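Side-chain contacts in apoptosis regulator Bcl-2 homolog (Canarypox virus, PDB 5WOS), which inhibits apoptosis of the host cell, interacting with the proapoptotic factors BAK1 and BAX and with other BH3-containing proteins such as BIM, BID and PUMA: residues A[80-85]-A[127-132]; A[25-30]-A[97-102]. All coordinates share one frame; numbering follows the deposited sequence.

Overall arrangement
The two contacts, their centres about 15 Å apart, adjoin at helix 92-112. V82, T85 and L129 of contact 1 pack on I98, a residue of segment 97-102: I98 CD1 lies 3.8 Å from L129 CD1, and I98 CG2 is 3.8 Å from V82 CG2. Contact 2 itself uses I99 and G102 of that segment, against helix 14-32, and its centre is about 5 Å from the centre of the chain, compared with 11 Å for contact 1. The bound peptide packs on I81, D84 and T85 from segment 80-85 and on I98 and F101 from segment 97-102, so both contacts have a link to the binding groove.

Contact 1 of 2, residues A[80-85]-A[127-132]; sequences EIVYDT and ESLLSR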
loop_
_atom_site.group_PDB
_atom_site.type_symbol
_atom_site.label_atom_id
_atom_site.label_comp_id
_atom_site.label_asym_id
_atom_site.label_seq_id
_atom_site.Cartn_x
_atom_site.Cartn_y
_atom_site.Cartn_z
ATOM N N GLU A 80 12.570 0.383 -2.227
ATOM C CA GLU A 80 13.438 -0.216 -1.217
ATOM C C GLU A 80 12.665 -0.537 0.053
ATOM O O GLU A 80 12.885 -1.586 0.673
ATOM C CB GLU A 80 14.605 0.720 -0.901
ATOM C CG GLU A 80 15.654 0.809 -1.995
ATOM C CD GLU A 80 15.271 1.749 -3.123
ATOM O OE1 GLU A 80 14.130 2.255 -3.119
ATOM O OE2 GLU A 80 16.116 1.983 -4.013
ATOM N N ILE A 81 11.761 0.355 0.463
ATOM C CA ILE A 81 10.932 0.089 1.634
ATOM C C ILE A 81 10.088 -1.156 1.402
ATOM O O ILE A 81 10.027 -2.056 2.248
ATOM C CB ILE A 81 10.054 1.310 1.962
ATOM C CG1 ILE A 81 10.930 2.538 2.235
ATOM C CG2 ILE A 81 9.172 1.021 3.173
ATOM C CD1 ILE A 81 10.167 3.842 2.250
ATOM N N VAL A 82 9.430 -1.230 0.245
ATOM C CA VAL A 82 8.621 -2.401 -0.076
ATOM C C VAL A 82 9.491 -3.649 -0.091
ATOM O O VAL A 82 9.126 -4.690 0.466
ATOM C CB VAL A 82 7.894 -2.204 -1.419
ATOM C CG1 VAL A 82 7.060 -3.434 -1.767
ATOM C CG2 VAL A 82 7.013 -0.960 -1.370
ATOM N N TYR A 83 10.662 -3.562 -0.727
ATOM C CA TYR A 83 11.562 -4.709 -0.776
ATOM C C TYR A 83 11.929 -5.168 0.625
ATOM O O TYR A 83 11.854 -6.360 0.941
ATOM C CB TYR A 83 12.819 -4.358 -1.564
ATOM C CG TYR A 83 13.835 -5.481 -1.644
ATOM C CD1 TYR A 83 13.950 -6.257 -2.788
ATOM C CD2 TYR A 83 14.686 -5.757 -0.581
ATOM C CE1 TYR A 83 14.879 -7.285 -2.869
ATOM C CE2 TYR A 83 15.613 -6.781 -0.652
ATOM C CZ TYR A 83 15.710 -7.537 -1.797
ATOM O OH TYR A 83 16.640 -8.550 -1.859
ATOM N N ASP A 84 12.335 -4.230 1.481
ATOM C CA ASP A 84 12.795 -4.558 2.822
ATOM C C ASP A 84 11.665 -4.942 3.769
ATOM O O ASP A 84 11.944 -5.311 4.915
ATOM C CB ASP A 84 13.576 -3.374 3.393
ATOM C CG ASP A 84 14.760 -2.982 2.521
ATOM O OD1 ASP A 84 15.424 -3.884 1.969
ATOM O OD2 ASP A 84 15.020 -1.767 2.382
ATOM N N THR A 85 10.409 -4.873 3.331
ATOM C CA THR A 85 9.286 -5.236 4.187
ATOM C C THR A 85 8.846 -6.680 3.995
ATOM O O THR A 85 8.303 -7.282 4.926
ATOM C CB THR A 85 8.099 -4.302 3.915
ATOM O OG1 THR A 85 8.468 -2.954 4.234
ATOM C CG2 THR A 85 6.875 -4.689 4.751
ATOM N N GLU A 127 4.193 -1.711 -8.812
ATOM C CA GLU A 127 5.410 -2.233 -9.425
ATOM C C GLU A 127 6.313 -2.883 -8.384
ATOM O O GLU A 127 6.740 -4.033 -8.548
ATOM C CB GLU A 127 6.158 -1.113 -10.150
ATOM C CG GLU A 127 5.841 -1.003 -11.629
ATOM C CD GLU A 127 6.675 0.057 -12.324
ATOM O OE1 GLU A 127 6.085 1.017 -12.866
ATOM O OE2 GLU A 127 7.922 -0.062 -12.320
ATOM N N SER A 128 6.629 -2.152 -7.311
ATOM C CA SER A 128 7.464 -2.711 -6.253
ATOM C C SER A 128 6.823 -3.953 -5.648
ATOM O O SER A 128 7.513 -4.932 -5.342
ATOM C CB SER A 128 7.713 -1.663 -5.170
ATOM O OG SER A 128 8.193 -0.452 -5.724
ATOM N N LEU A 129 5.502 -3.931 -5.467
ATOM C CA LEU A 129 4.815 -5.073 -4.873
ATOM C C LEU A 129 4.924 -6.299 -5.772
ATOM O O LEU A 129 5.241 -7.400 -5.309
ATOM C CB LEU A 129 3.348 -4.717 -4.614
ATOM C CG LEU A 129 2.688 -5.075 -3.283
ATOM C CD1 LEU A 129 3.526 -4.664 -2.085
ATOM C CD2 LEU A 129 1.336 -4.383 -3.222
ATOM N N LEU A 130 4.671 -6.125 -7.069
ATOM C CA LEU A 130 4.697 -7.256 -7.990
ATOM C C LEU A 130 6.112 -7.707 -8.316
ATOM O O LEU A 130 6.327 -8.883 -8.628
ATOM C CB LEU A 130 3.959 -6.894 -9.278
ATOM C CG LEU A 130 2.474 -6.649 -9.065
ATOM C CD1 LEU A 130 1.910 -5.889 -10.219
ATOM C CD2 LEU A 130 1.753 -7.964 -8.886
ATOM N N SER A 131 7.083 -6.797 -8.261
ATOM C CA SER A 131 8.469 -7.179 -8.492
ATOM C C SER A 131 8.934 -8.286 -7.558
ATOM O O SER A 131 9.985 -8.883 -7.813
ATOM C CB SER A 131 9.380 -5.960 -8.338
ATOM O OG SER A 131 10.741 -6.345 -8.297
ATOM N N ARG A 132 8.186 -8.577 -6.489
ATOM C CA ARG A 132 8.588 -9.588 -5.517
ATOM C C ARG A 132 7.491 -10.567 -5.125
ATOM O O ARG A 132 7.818 -11.623 -4.571
ATOM C CB ARG A 132 9.106 -8.915 -4.238
ATOM C CG ARG A 132 10.207 -7.893 -4.472
ATOM C CD ARG A 132 11.525 -8.334 -3.868
ATOM N NE ARG A 132 12.008 -9.596 -4.429
ATOM C CZ ARG A 132 12.811 -9.695 -5.487
ATOM N NH1 ARG A 132 13.237 -8.607 -6.118
ATOM N NH2 ARG A 132 13.194 -10.891 -5.914
#
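CB of V82 faces CB of S128 at 3.8 Å, and both methyls of V82 also approach the serine, CG1 and CG2 of V82 each lying 3.9 Å from CB of S128. The branched valine end thus straddles the S128 methylene. The hydroxyl takes no part in this: OG of S128 is hydrogen-bonded to I124 O, one turn earlier in its own helix. With V82 CG1 anti to the backbone N (chi1 179°), that methyl lies beside the carbonyl carbon and reaches L129, whose side chain starts away from helix 78-86 and brings CD1 back to 3.8 Å from V82 CG1. The two apolar chains run at about a right angle, so methyl meets methyl with little overlap along their lengths.

On the outer side, Y83 meets R132 most closely through CD of R132, which lies 3.4 Å from Y83 CD1 and 3.7 Å from Y83 CE1. Bends at chi2 and chi3 bring the guanidinium back alongside the same ring, R132 NH1 lying 3.9 Å from Y83 CE1, but its plane stands 70° from that of the ring, so the two are not stacked. Y83 has an aromatic partner too, stacking with H87.

No hydrogen bond joins the segments. Their axes approach to 9.1 Å at -36°, close enough for small S128 to sit against V82. This is helix packing of the all-helical Bcl-2 fold: I81, D84 and T85 on helix 78-86 pack on the bound peptide, while V82 ties that groove-lining helix to helix 121-138.

Contact 2 of 2, residues A[25-30]-A[97-102]; sequences NYFIEY and SIIAFG
Y26 begins the approach, touching I99 with one ring carbon. Its CG is anti to the backbone N (chi1 -180°), and this carries the ring across toward segment 97-102, where Y26 CD1 comes to 4.3 Å from I99 CG2. The methyl approaches the ring obliquely. The phenol end goes further, to helix 43-69, where Y26 OH is hydrogen-bonded to D54 OD1; C53 and L57 of that helix and A103 of helix 92-112 also touch the tyrosine.

F27 makes the closer contact. Its CG stands beside the backbone N (chi1 -73°), so although the CA-CB bond does not point at the partner helix, the far rim of the ring reaches it. CE1 of F27 is 3.5 Å from the carbonyl oxygen of I99, which lies near the ring plane, at the edge. The same F27 CE1 is 4.2 Å from I99 CG2. At the end of the ring, F27 CZ rests 3.6 Å from G102 C. Because G102 has no side chain, the ring can approach the helix backbone itself. M121, P122 and I125 of helix 121-138 surround the phenylalanine further, with A103 and T106, and T106 OG1 is hydrogen-bonded to G102 O.

Further along the segment, Y30 packs on L57 and K107 instead.

The axes of segments 25-30 and 97-102 approach no closer than 10.5 Å, inclined at 40°, a separation bridged by the two aromatic side chains of Y26 and F27. No hydrogen bond crosses, and the buried phenol is satisfied by D54; adhesion here therefore rests on apolar packing, probably helped by the weakly positive C-H edge of F27 facing the I99 carbonyl oxygen.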
loop_
_atom_site.group_PDB
_atom_site.type_symbol
_atom_site.label_atom_id
_atom_site.label_comp_id
_atom_site.label_asym_id
_atom_site.label_seq_id
_atom_site.Cartn_x
_atom_site.Cartn_y
_atom_site.Cartn_z
ATOM N N ASN A 25 -7.731 3.437 -6.721
ATOM C CA ASN A 25 -8.964 4.028 -6.221
ATOM C C ASN A 25 -8.902 4.320 -4.727
ATOM O O ASN A 25 -9.512 5.294 -4.271
ATOM C CB ASN A 25 -10.148 3.115 -6.544
ATOM C CG ASN A 25 -10.689 3.344 -7.946
ATOM O OD1 ASN A 25 -11.469 4.267 -8.176
ATOM N ND2 ASN A 25 -10.278 2.505 -8.889
ATOM N N TYR A 26 -8.180 3.512 -3.946
ATOM C CA TYR A 26 -8.049 3.830 -2.530
ATOM C C TYR A 26 -7.236 5.104 -2.332
ATOM O O TYR A 26 -7.588 5.950 -1.502
ATOM C CB TYR A 26 -7.417 2.668 -1.768
ATOM C CG TYR A 26 -7.275 2.960 -0.291
ATOM C CD1 TYR A 26 -6.027 3.133 0.287
ATOM C CD2 TYR A 26 -8.394 3.091 0.516
ATOM C CE1 TYR A 26 -5.898 3.415 1.630
ATOM C CE2 TYR A 26 -8.275 3.367 1.858
ATOM C CZ TYR A 26 -7.025 3.532 2.410
ATOM O OH TYR A 26 -6.905 3.811 3.752
ATOM N N PHE A 27 -6.144 5.262 -3.080
ATOM C CA PHE A 27 -5.381 6.502 -3.000
ATOM C C PHE A 27 -6.260 7.690 -3.364
ATOM O O PHE A 27 -6.303 8.693 -2.642
ATOM C CB PHE A 27 -4.154 6.433 -3.915
ATOM C CG PHE A 27 -3.060 5.527 -3.414
ATOM C CD1 PHE A 27 -3.261 4.678 -2.336
ATOM C CD2 PHE A 27 -1.817 5.531 -4.024
ATOM C CE1 PHE A 27 -2.248 3.851 -1.884
ATOM C CE2 PHE A 27 -0.804 4.711 -3.576
ATOM C CZ PHE A 27 -1.020 3.871 -2.506
ATOM N N ILE A 28 -6.988 7.584 -4.479
ATOM C CA ILE A 28 -7.930 8.633 -4.865
ATOM C C ILE A 28 -8.893 8.923 -3.721
ATOM O O ILE A 28 -9.049 10.072 -3.288
ATOM C CB ILE A 28 -8.683 8.226 -6.144
ATOM C CG1 ILE A 28 -7.724 8.214 -7.337
ATOM C CG2 ILE A 28 -9.846 9.174 -6.416
ATOM C CD1 ILE A 28 -8.287 7.540 -8.561
ATOM N N GLU A 29 -9.559 7.882 -3.214
ATOM C CA GLU A 29 -10.537 8.092 -2.154
ATOM C C GLU A 29 -9.887 8.686 -0.911
ATOM O O GLU A 29 -10.475 9.549 -0.249
ATOM C CB GLU A 29 -11.245 6.779 -1.814
ATOM C CG GLU A 29 -12.299 6.934 -0.711
ATOM C CD GLU A 29 -13.297 5.788 -0.663
ATOM O OE1 GLU A 29 -13.317 4.966 -1.603
ATOM O OE2 GLU A 29 -14.070 5.713 0.316
ATOM N N TYR A 30 -8.671 8.249 -0.582
ATOM C CA TYR A 30 -8.035 8.738 0.635
ATOM C C TYR A 30 -7.559 10.177 0.486
ATOM O O TYR A 30 -7.520 10.919 1.472
ATOM C CB TYR A 30 -6.859 7.846 1.023
ATOM C CG TYR A 30 -6.191 8.313 2.294
ATOM C CD1 TYR A 30 -6.844 8.216 3.514
ATOM C CD2 TYR A 30 -4.920 8.867 2.273
ATOM C CE1 TYR A 30 -6.249 8.649 4.677
ATOM C CE2 TYR A 30 -4.316 9.303 3.434
ATOM C CZ TYR A 30 -4.988 9.191 4.635
ATOM O OH TYR A 30 -4.394 9.620 5.803
ATOM N N SER A 97 -0.170 -3.082 4.979
ATOM C CA SER A 97 0.576 -2.000 5.614
ATOM C C SER A 97 1.308 -1.151 4.583
ATOM O O SER A 97 1.389 0.075 4.721
ATOM C CB SER A 97 1.562 -2.578 6.627
ATOM O OG SER A 97 0.891 -3.429 7.535
ATOM N N ILE A 98 1.858 -1.789 3.547
ATOM C CA ILE A 98 2.505 -1.053 2.462
ATOM C C ILE A 98 1.503 -0.137 1.770
ATOM O O ILE A 98 1.774 1.045 1.526
ATOM C CB ILE A 98 3.144 -2.039 1.469
ATOM C CG1 ILE A 98 4.361 -2.710 2.103
ATOM C CG2 ILE A 98 3.532 -1.339 0.158
ATOM C CD1 ILE A 98 4.718 -4.035 1.466
ATOM N N ILE A 99 0.331 -0.676 1.434
ATOM C CA ILE A 99 -0.680 0.111 0.736
ATOM C C ILE A 99 -1.108 1.296 1.589
ATOM O O ILE A 99 -1.249 2.421 1.094
ATOM C CB ILE A 99 -1.877 -0.782 0.359
ATOM C CG1 ILE A 99 -1.436 -1.869 -0.626
ATOM C CG2 ILE A 99 -3.006 0.050 -0.245
ATOM C CD1 ILE A 99 -2.429 -3.017 -0.755
ATOM N N ALA A 100 -1.318 1.064 2.887
ATOM C CA ALA A 100 -1.742 2.142 3.772
ATOM C C ALA A 100 -0.672 3.220 3.872
ATOM O O ALA A 100 -0.954 4.412 3.695
ATOM C CB ALA A 100 -2.077 1.583 5.155
ATOM N N PHE A 101 0.570 2.819 4.159
ATOM C CA PHE A 101 1.667 3.779 4.205
ATOM C C PHE A 101 1.860 4.452 2.854
ATOM O O PHE A 101 2.146 5.653 2.784
ATOM C CB PHE A 101 2.954 3.086 4.648
ATOM C CG PHE A 101 4.148 4.000 4.691
ATOM C CD1 PHE A 101 4.353 4.841 5.770
ATOM C CD2 PHE A 101 5.063 4.019 3.652
ATOM C CE1 PHE A 101 5.446 5.683 5.812
ATOM C CE2 PHE A 101 6.159 4.858 3.692
ATOM C CZ PHE A 101 6.348 5.692 4.773
ATOM N N GLY A 102 1.709 3.696 1.766
ATOM C CA GLY A 102 1.710 4.314 0.452
ATOM C C GLY A 102 0.637 5.378 0.321
ATOM O O GLY A 102 0.887 6.464 -0.210
#